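Local coordinates for VC0179-like protein (Escherichia coli, PDB 4XJ6) that probably synthesises cyclic GMP-AMP from ATP and GTP, acting as a magnesium-dependent nucleotidyltransferase and a bacterial homologue of cyclic GMP-AMP synthase, at residues P350-S353 / N354-V357; E331-N334 / R335-S339; A52-V55 / R56-L60. All blocks are in the same frame, centred on the assembly; numbering follows the deposited sequence.

Interactions 1 and 2 are neighbours, and interaction 3 is remote. In the C-terminal domain, interaction 2 ends helix 318-335 and interaction 1 lies in the loop that leads to helix 357-377. Their centres are 10 Å apart. Glu352 N lies 2.8 Å from Asn334 O, a probable hydrogen bond that joins loop to helix end. Both lie near a bound 3'-deoxy-GTP: the side chain of Pro350 is about 11 Å from it and that of Val337 about 10 Å, so neither touches it, whereas Ser339 does. Interaction 3 ends helix 24-57. Its centre is 54 Å from that of either other contact, and it lies across the chain's centre from interaction 2.

Interaction 1 (P350-S353 / N354-V357); sequences PAES and NHNV
A short 3-10 turn at Glu352 to Asn354 brings His355 back against Pro350 and Glu352, just ahead of helix 357-377. Two successive three-residue backbone bonds form the turn. Asn354 N donates to Ala351 O at 2.8 Å. His355 N donates to Glu352 O at 3.0 Å.

The imidazole of His355 is the centre of the contact. Its CG stands beside the backbone N (chi1 -73°), which turns the ring back over the turn. One ring face is covered by the CA of Glu352, 3.4 Å from the centroid of the His355 ring and almost on the ring normal. This is a CH-pi contact made by backbone carbon. The Glu352 chain runs outward, extended, and passes the ring with its CG 4.0 Å from His355 ND1.

At the ring edge, NE2 of His355 points to Pro350 O at 2.6 Å. The bond is short but bent (N-H...O 128°) and counts as weak. NE2 has a second weak acceptor, Phe333 O, at the end of helix 318-335. The other nitrogen, ND1, bonds to Arg360 NH1. The imidazole is therefore held at both nitrogens, and it links the loop to the helices before and after it. Phe349 meets the same ring at a steep angle.

The pyrrolidine of Pro350 packs on Asn354 and His355. Its CG lies 3.7 Å from His355 CD2, and its CB lies 3.8 Å from Asn354 CB. A water bridges Ala351 N and Asn354 ND2, accepting from both. Asn356 follows as the N-cap of helix 357-377, where its OD1 accepts from His359 N.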
loop_
_atom_site.group_PDB
_atom_site.type_symbol
_atom_site.label_atom_id
_atom_site.label_comp_id
_atom_site.label_asym_id
_atom_site.label_seq_id
_atom_site.Cartn_x
_atom_site.Cartn_y
_atom_site.Cartn_z
ATOM N N PRO A 350 14.161 7.995 -10.369
ATOM C CA PRO A 350 15.278 8.104 -11.315
ATOM C C PRO A 350 16.428 8.964 -10.796
ATOM O O PRO A 350 16.231 9.754 -9.871
ATOM C CB PRO A 350 14.635 8.760 -12.540
ATOM C CG PRO A 350 13.485 9.529 -11.987
ATOM C CD PRO A 350 12.957 8.689 -10.858
ATOM N N ALA A 351 17.611 8.800 -11.382
ATOM C CA ALA A 351 18.738 9.679 -11.098
ATOM C C ALA A 351 18.417 11.076 -11.606
ATOM O O ALA A 351 17.546 11.238 -12.461
ATOM C CB ALA A 351 20.017 9.146 -11.739
ATOM N N GLU A 352 19.122 12.075 -11.083
ATOM C CA GLU A 352 18.818 13.479 -11.356
ATOM C C GLU A 352 18.758 13.809 -12.847
ATOM O O GLU A 352 17.905 14.578 -13.285
ATOM C CB GLU A 352 19.848 14.381 -10.668
ATOM C CG GLU A 352 19.513 15.858 -10.722
ATOM C CD GLU A 352 20.423 16.696 -9.846
ATOM O OE1 GLU A 352 21.282 16.114 -9.152
ATOM O OE2 GLU A 352 20.278 17.936 -9.852
ATOM N N SER A 353 19.657 13.211 -13.619
ATOM C CA SER A 353 19.737 13.467 -15.053
ATOM C C SER A 353 18.504 12.953 -15.798
ATOM O O SER A 353 18.273 13.305 -16.957
ATOM C CB SER A 353 20.999 12.827 -15.632
ATOM O OG SER A 353 20.948 11.420 -15.482
ATOM N N ASN A 354 17.723 12.113 -15.126
ATOM C CA ASN A 354 16.509 11.550 -15.704
ATOM C C ASN A 354 15.248 12.110 -15.045
ATOM O O ASN A 354 14.133 11.703 -15.373
ATOM C CB ASN A 354 16.527 10.024 -15.589
ATOM C CG ASN A 354 17.628 9.390 -16.422
ATOM O OD1 ASN A 354 17.918 9.840 -17.530
ATOM N ND2 ASN A 354 18.249 8.343 -15.889
ATOM N N HIS A 355 15.431 13.045 -14.116
ATOM C CA HIS A 355 14.309 13.681 -13.429
ATOM C C HIS A 355 13.485 14.521 -14.388
ATOM O O HIS A 355 14.035 15.339 -15.124
ATOM C CB HIS A 355 14.801 14.571 -12.281
ATOM C CG HIS A 355 15.300 13.817 -11.088
ATOM N ND1 HIS A 355 15.825 14.444 -9.980
ATOM C CD2 HIS A 355 15.348 12.489 -10.827
ATOM C CE1 HIS A 355 16.180 13.536 -9.088
ATOM N NE2 HIS A 355 15.902 12.342 -9.577
ATOM N N ASN A 356 12.170 14.324 -14.388
ATOM C CA ASN A 356 11.289 15.274 -15.058
ATOM C C ASN A 356 10.865 16.345 -14.057
ATOM O O ASN A 356 11.302 16.324 -12.904
ATOM C CB ASN A 356 10.072 14.577 -15.689
ATOM C CG ASN A 356 9.242 13.786 -14.686
ATOM O OD1 ASN A 356 9.180 14.115 -13.500
ATOM N ND2 ASN A 356 8.586 12.738 -15.170
ATOM N N VAL A 357 10.018 17.272 -14.487
ATOM C CA VAL A 357 9.665 18.411 -13.649
ATOM C C VAL A 357 8.908 17.980 -12.387
ATOM O O VAL A 357 8.988 18.642 -11.351
ATOM C CB VAL A 357 8.831 19.448 -14.443
ATOM C CG1 VAL A 357 7.465 18.886 -14.812
ATOM C CG2 VAL A 357 8.698 20.746 -13.658
HETATM O O HOH W 1 17.857 6.771 -13.474
#

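Interaction 2 (E331-N334 / R335-S339); sequences EEFN and RGVES
Arg335 lies back along Glu331 and Glu332 where helix 318-335 ends. Its backbone N donates to Glu331 O at 2.9 Å, an ordinary helical bond. The side chain then passes over the same carbonyl. CB is 3.4 Å from Glu331 O, and CG comes slightly closer, 3.2 Å from Glu331 O. CG sits beside the backbone N (chi1 -75°), which puts it over that oxygen. From CG to NE the chain is extended. CD is farther away, 3.9 Å from Glu331 O. At the tip, NH1 is 4.1 Å from Glu332 OE2, beyond a salt bridge. The carboxylate and guanidinium planes stand 70° apart, and the oxygen lies well out of the guanidinium plane, with no N-H aimed at it. At most a loose attraction of opposite charges is likely. The real partner of Glu332 OE2 is Arg310 NH2, in a salt bridge, and Arg335 NH1 lies close to the same Arg310 group. The carboxylate thus sits near two arginines.

Gly336 breaks the helix. Its phi is positive (96°), a backbone shape that suits a residue without a side chain. The chain then runs on toward the pocket, where Ser339 touches the bound 3'-deoxy-GTP.

Just past the glycine, Val337 turns back to the helix. It and Phe333 are both buried against helix 297-310, Val337 on Thr302, Phe333 on Ser299 and Ala303. Phe349 meets the Phe333 ring edge-to-face. Of the two Val337 methyls, CG2 makes a CH-pi contact, centred over one face of the Phe333 ring, 3.9 Å from the ring centroid.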
loop_
_atom_site.group_PDB
_atom_site.type_symbol
_atom_site.label_atom_id
_atom_site.label_comp_id
_atom_site.label_asym_id
_atom_site.label_seq_id
_atom_site.Cartn_x
_atom_site.Cartn_y
_atom_site.Cartn_z
ATOM N N GLU A 331 19.615 14.414 -1.724
ATOM C CA GLU A 331 20.741 13.877 -2.478
ATOM C C GLU A 331 20.535 12.402 -2.795
ATOM O O GLU A 331 21.043 11.899 -3.797
ATOM C CB GLU A 331 22.047 14.078 -1.712
ATOM C CG GLU A 331 22.416 15.538 -1.505
ATOM C CD GLU A 331 22.538 16.305 -2.811
ATOM O OE1 GLU A 331 23.005 15.723 -3.814
ATOM O OE2 GLU A 331 22.160 17.495 -2.833
ATOM N N GLU A 332 19.789 11.713 -1.939
ATOM C CA GLU A 332 19.436 10.323 -2.190
ATOM C C GLU A 332 18.576 10.202 -3.436
ATOM O O GLU A 332 18.808 9.336 -4.281
ATOM C CB GLU A 332 18.700 9.726 -0.995
ATOM C CG GLU A 332 19.613 9.339 0.136
ATOM C CD GLU A 332 20.691 8.373 -0.304
ATOM O OE1 GLU A 332 20.368 7.408 -1.029
ATOM O OE2 GLU A 332 21.862 8.584 0.066
ATOM N N PHE A 333 17.581 11.077 -3.540
ATOM C CA PHE A 333 16.678 11.080 -4.683
ATOM C C PHE A 333 17.346 11.680 -5.917
ATOM O O PHE A 333 16.918 11.427 -7.041
ATOM C CB PHE A 333 15.394 11.840 -4.341
ATOM C CG PHE A 333 14.434 11.051 -3.494
ATOM C CD1 PHE A 333 14.681 10.847 -2.150
ATOM C CD2 PHE A 333 13.285 10.507 -4.048
ATOM C CE1 PHE A 333 13.802 10.115 -1.372
ATOM C CE2 PHE A 333 12.402 9.776 -3.276
ATOM C CZ PHE A 333 12.664 9.578 -1.932
ATOM N N ASN A 334 18.395 12.470 -5.704
ATOM C CA ASN A 334 19.203 12.980 -6.808
ATOM C C ASN A 334 20.107 11.889 -7.364
ATOM O O ASN A 334 20.403 11.857 -8.557
ATOM C CB ASN A 334 20.038 14.181 -6.362
ATOM C CG ASN A 334 19.263 15.480 -6.429
ATOM O OD1 ASN A 334 18.391 15.651 -7.282
ATOM N ND2 ASN A 334 19.581 16.407 -5.533
ATOM N N ARG A 335 20.544 10.993 -6.484
ATOM C CA ARG A 335 21.335 9.837 -6.887
ATOM C C ARG A 335 20.464 8.800 -7.580
ATOM O O ARG A 335 20.953 7.970 -8.347
ATOM C CB ARG A 335 22.017 9.194 -5.680
ATOM C CG ARG A 335 23.207 9.962 -5.135
ATOM C CD ARG A 335 23.815 9.227 -3.951
ATOM N NE ARG A 335 25.057 9.841 -3.497
ATOM C CZ ARG A 335 25.823 9.346 -2.530
ATOM N NH1 ARG A 335 25.473 8.224 -1.914
ATOM N NH2 ARG A 335 26.940 9.969 -2.179
ATOM N N GLY A 336 19.167 8.853 -7.298
ATOM C CA GLY A 336 18.241 7.842 -7.772
ATOM C C GLY A 336 18.035 6.806 -6.686
ATOM O O GLY A 336 18.987 6.409 -6.013
ATOM N N VAL A 337 16.790 6.382 -6.502
ATOM C CA VAL A 337 16.467 5.390 -5.485
ATOM C C VAL A 337 16.082 4.068 -6.136
ATOM O O VAL A 337 14.999 3.935 -6.702
ATOM C CB VAL A 337 15.320 5.864 -4.564
ATOM C CG1 VAL A 337 15.090 4.859 -3.446
ATOM C CG2 VAL A 337 15.625 7.244 -3.992
ATOM N N GLU A 338 16.982 3.094 -6.059
ATOM C CA GLU A 338 16.734 1.781 -6.640
ATOM C C GLU A 338 15.806 0.960 -5.755
ATOM O O GLU A 338 15.815 1.099 -4.532
ATOM C CB GLU A 338 18.052 1.036 -6.864
ATOM C CG GLU A 338 18.975 1.708 -7.871
ATOM C CD GLU A 338 20.291 0.973 -8.034
ATOM O OE1 GLU A 338 20.394 -0.171 -7.544
ATOM O OE2 GLU A 338 21.221 1.539 -8.647
ATOM N N SER A 339 14.999 0.110 -6.381
ATOM C CA SER A 339 14.072 -0.736 -5.642
ATOM C C SER A 339 14.809 -1.780 -4.815
ATOM O O SER A 339 15.778 -2.378 -5.280
ATOM C CB SER A 339 13.089 -1.419 -6.599
ATOM O OG SER A 339 12.223 -2.297 -5.895
#

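Interaction 3 (A52-V55 / R56-L60)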
loop_
_atom_site.group_PDB
_atom_site.type_symbol
_atom_site.label_atom_id
_atom_site.label_comp_id
_atom_site.label_asym_id
_atom_site.label_seq_id
_atom_site.Cartn_x
_atom_site.Cartn_y
_atom_site.Cartn_z
ATOM N N ALA A 52 -18.473 -22.300 -12.749
ATOM C CA ALA A 52 -17.375 -22.939 -13.466
ATOM C C ALA A 52 -17.527 -24.456 -13.442
ATOM O O ALA A 52 -17.210 -25.137 -14.415
ATOM C CB ALA A 52 -16.038 -22.525 -12.867
ATOM N N ILE A 53 -18.017 -24.978 -12.321
ATOM C CA ILE A 53 -18.309 -26.401 -12.207
ATOM C C ILE A 53 -19.446 -26.781 -13.145
ATOM O O ILE A 53 -19.314 -27.693 -13.959
ATOM C CB ILE A 53 -18.691 -26.796 -10.762
ATOM C CG1 ILE A 53 -17.501 -26.607 -9.823
ATOM C CG2 ILE A 53 -19.164 -28.238 -10.710
ATOM C CD1 ILE A 53 -17.827 -26.839 -8.359
ATOM N N ASP A 54 -20.555 -26.057 -13.030
ATOM C CA ASP A 54 -21.767 -26.345 -13.791
ATOM C C ASP A 54 -21.559 -26.284 -15.303
ATOM O O ASP A 54 -22.259 -26.969 -16.050
ATOM C CB ASP A 54 -22.880 -25.375 -13.388
ATOM C CG ASP A 54 -23.251 -25.486 -11.920
ATOM O OD1 ASP A 54 -22.949 -26.531 -11.304
ATOM O OD2 ASP A 54 -23.850 -24.530 -11.384
ATOM N N VAL A 55 -20.607 -25.462 -15.745
ATOM C CA VAL A 55 -20.304 -25.315 -17.167
ATOM C C VAL A 55 -19.969 -26.654 -17.812
ATOM O O VAL A 55 -20.628 -27.074 -18.761
ATOM C CB VAL A 55 -19.129 -24.336 -17.399
ATOM C CG1 VAL A 55 -18.538 -24.517 -18.792
ATOM C CG2 VAL A 55 -19.586 -22.902 -17.206
ATOM N N ARG A 56 -18.950 -27.328 -17.287
ATOM C CA ARG A 56 -18.525 -28.601 -17.850
ATOM C C ARG A 56 -19.398 -29.738 -17.335
ATOM O O ARG A 56 -19.538 -30.771 -17.989
ATOM C CB ARG A 56 -17.054 -28.877 -17.526
ATOM C CG ARG A 56 -16.756 -29.047 -16.044
ATOM C CD ARG A 56 -15.680 -30.098 -15.829
ATOM N NE ARG A 56 -14.475 -29.800 -16.593
ATOM C CZ ARG A 56 -13.334 -29.386 -16.056
ATOM N NH1 ARG A 56 -13.236 -29.228 -14.743
ATOM N NH2 ARG A 56 -12.289 -29.135 -16.830
ATOM N N ARG A 57 -19.991 -29.539 -16.165
ATOM C CA ARG A 57 -20.822 -30.566 -15.555
ATOM C C ARG A 57 -22.153 -30.707 -16.285
ATOM O O ARG A 57 -22.573 -31.814 -16.618
ATOM C CB ARG A 57 -21.063 -30.254 -14.077
ATOM C CG ARG A 57 -21.592 -31.425 -13.272
ATOM C CD ARG A 57 -20.654 -32.618 -13.357
ATOM N NE ARG A 57 -19.312 -32.293 -12.887
ATOM C CZ ARG A 57 -18.279 -33.126 -12.950
ATOM N NH1 ARG A 57 -18.434 -34.337 -13.467
ATOM N NH2 ARG A 57 -17.090 -32.749 -12.500
ATOM N N GLN A 58 -22.809 -29.580 -16.544
ATOM C CA GLN A 58 -24.153 -29.596 -17.111
ATOM C C GLN A 58 -24.197 -29.141 -18.570
ATOM O O GLN A 58 -25.276 -28.895 -19.113
ATOM C CB GLN A 58 -25.083 -28.724 -16.263
ATOM C CG GLN A 58 -25.135 -29.136 -14.797
ATOM C CD GLN A 58 -25.897 -28.149 -13.935
ATOM O OE1 GLN A 58 -25.977 -26.961 -14.249
ATOM N NE2 GLN A 58 -26.464 -28.638 -12.839
ATOM N N ALA A 59 -23.025 -29.035 -19.196
ATOM C CA ALA A 59 -22.904 -28.659 -20.608
ATOM C C ALA A 59 -23.672 -27.377 -20.927
ATOM O O ALA A 59 -24.384 -27.300 -21.930
ATOM C CB ALA A 59 -23.381 -29.796 -21.500
ATOM N N LEU A 60 -23.512 -26.377 -20.066
ATOM C CA LEU A 60 -24.271 -25.135 -20.157
ATOM C C LEU A 60 -23.988 -24.355 -21.432
ATOM O O LEU A 60 -22.894 -24.428 -21.990
ATOM C CB LEU A 60 -23.970 -24.243 -18.952
ATOM C CG LEU A 60 -24.253 -24.804 -17.558
ATOM C CD1 LEU A 60 -23.881 -23.782 -16.496
ATOM C CD2 LEU A 60 -25.711 -25.220 -17.424
#
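Val55 and Leu60 close the C-terminal end of the long helix 24-57. The ending is Schellman-like: it has the 6→1 bond and a left-handed Ala59 (phi 52°), but lacks the 5→2 bond, as Ala59 N is too far from Arg56 O. Among the backbone bonds, the 6→1 bond of such endings joins Leu60 N to Val55 O at 3.2 Å, in the carbonyl plane and on a lone pair. Two regular helical bonds precede it. Arg57 N donates to Ile53 O at 3.0 Å, and Gln58 N donates to Asp54 O at 2.7 Å.

The apolar contacts follow from this reversal. Leu60 swings back to the last turn, and its CD1 packs 3.6 Å from Asp54 CB. The apolar pair often seen at such ends, Val55 and Leu60, is loose, with Val55 CG2 4.4 Å from Leu60 CD1. Val55 also packs on Val65 and Ile89, so the helix end meets helices 62-69 and 79-90. Besides these, the CG of Leu60 packs against a carbonyl, 3.3 Å from Asp54 O.

The charged contacts lead out of the turn. The bent side chain of Arg56 makes salt bridges to Asp94 through NH2 and to Asp98 through NH1. They tie this helix end to helix 94-102.

Last are the flat polar groups. Asp54 and Gln58, one helical turn apart, lie side by side and point the same way. Both have CG beside the backbone N, which lines them up. The carboxylate and amide planes are stacked, 20° apart, and OE1 of Gln58 lies 3.6 Å from Asp54 CB.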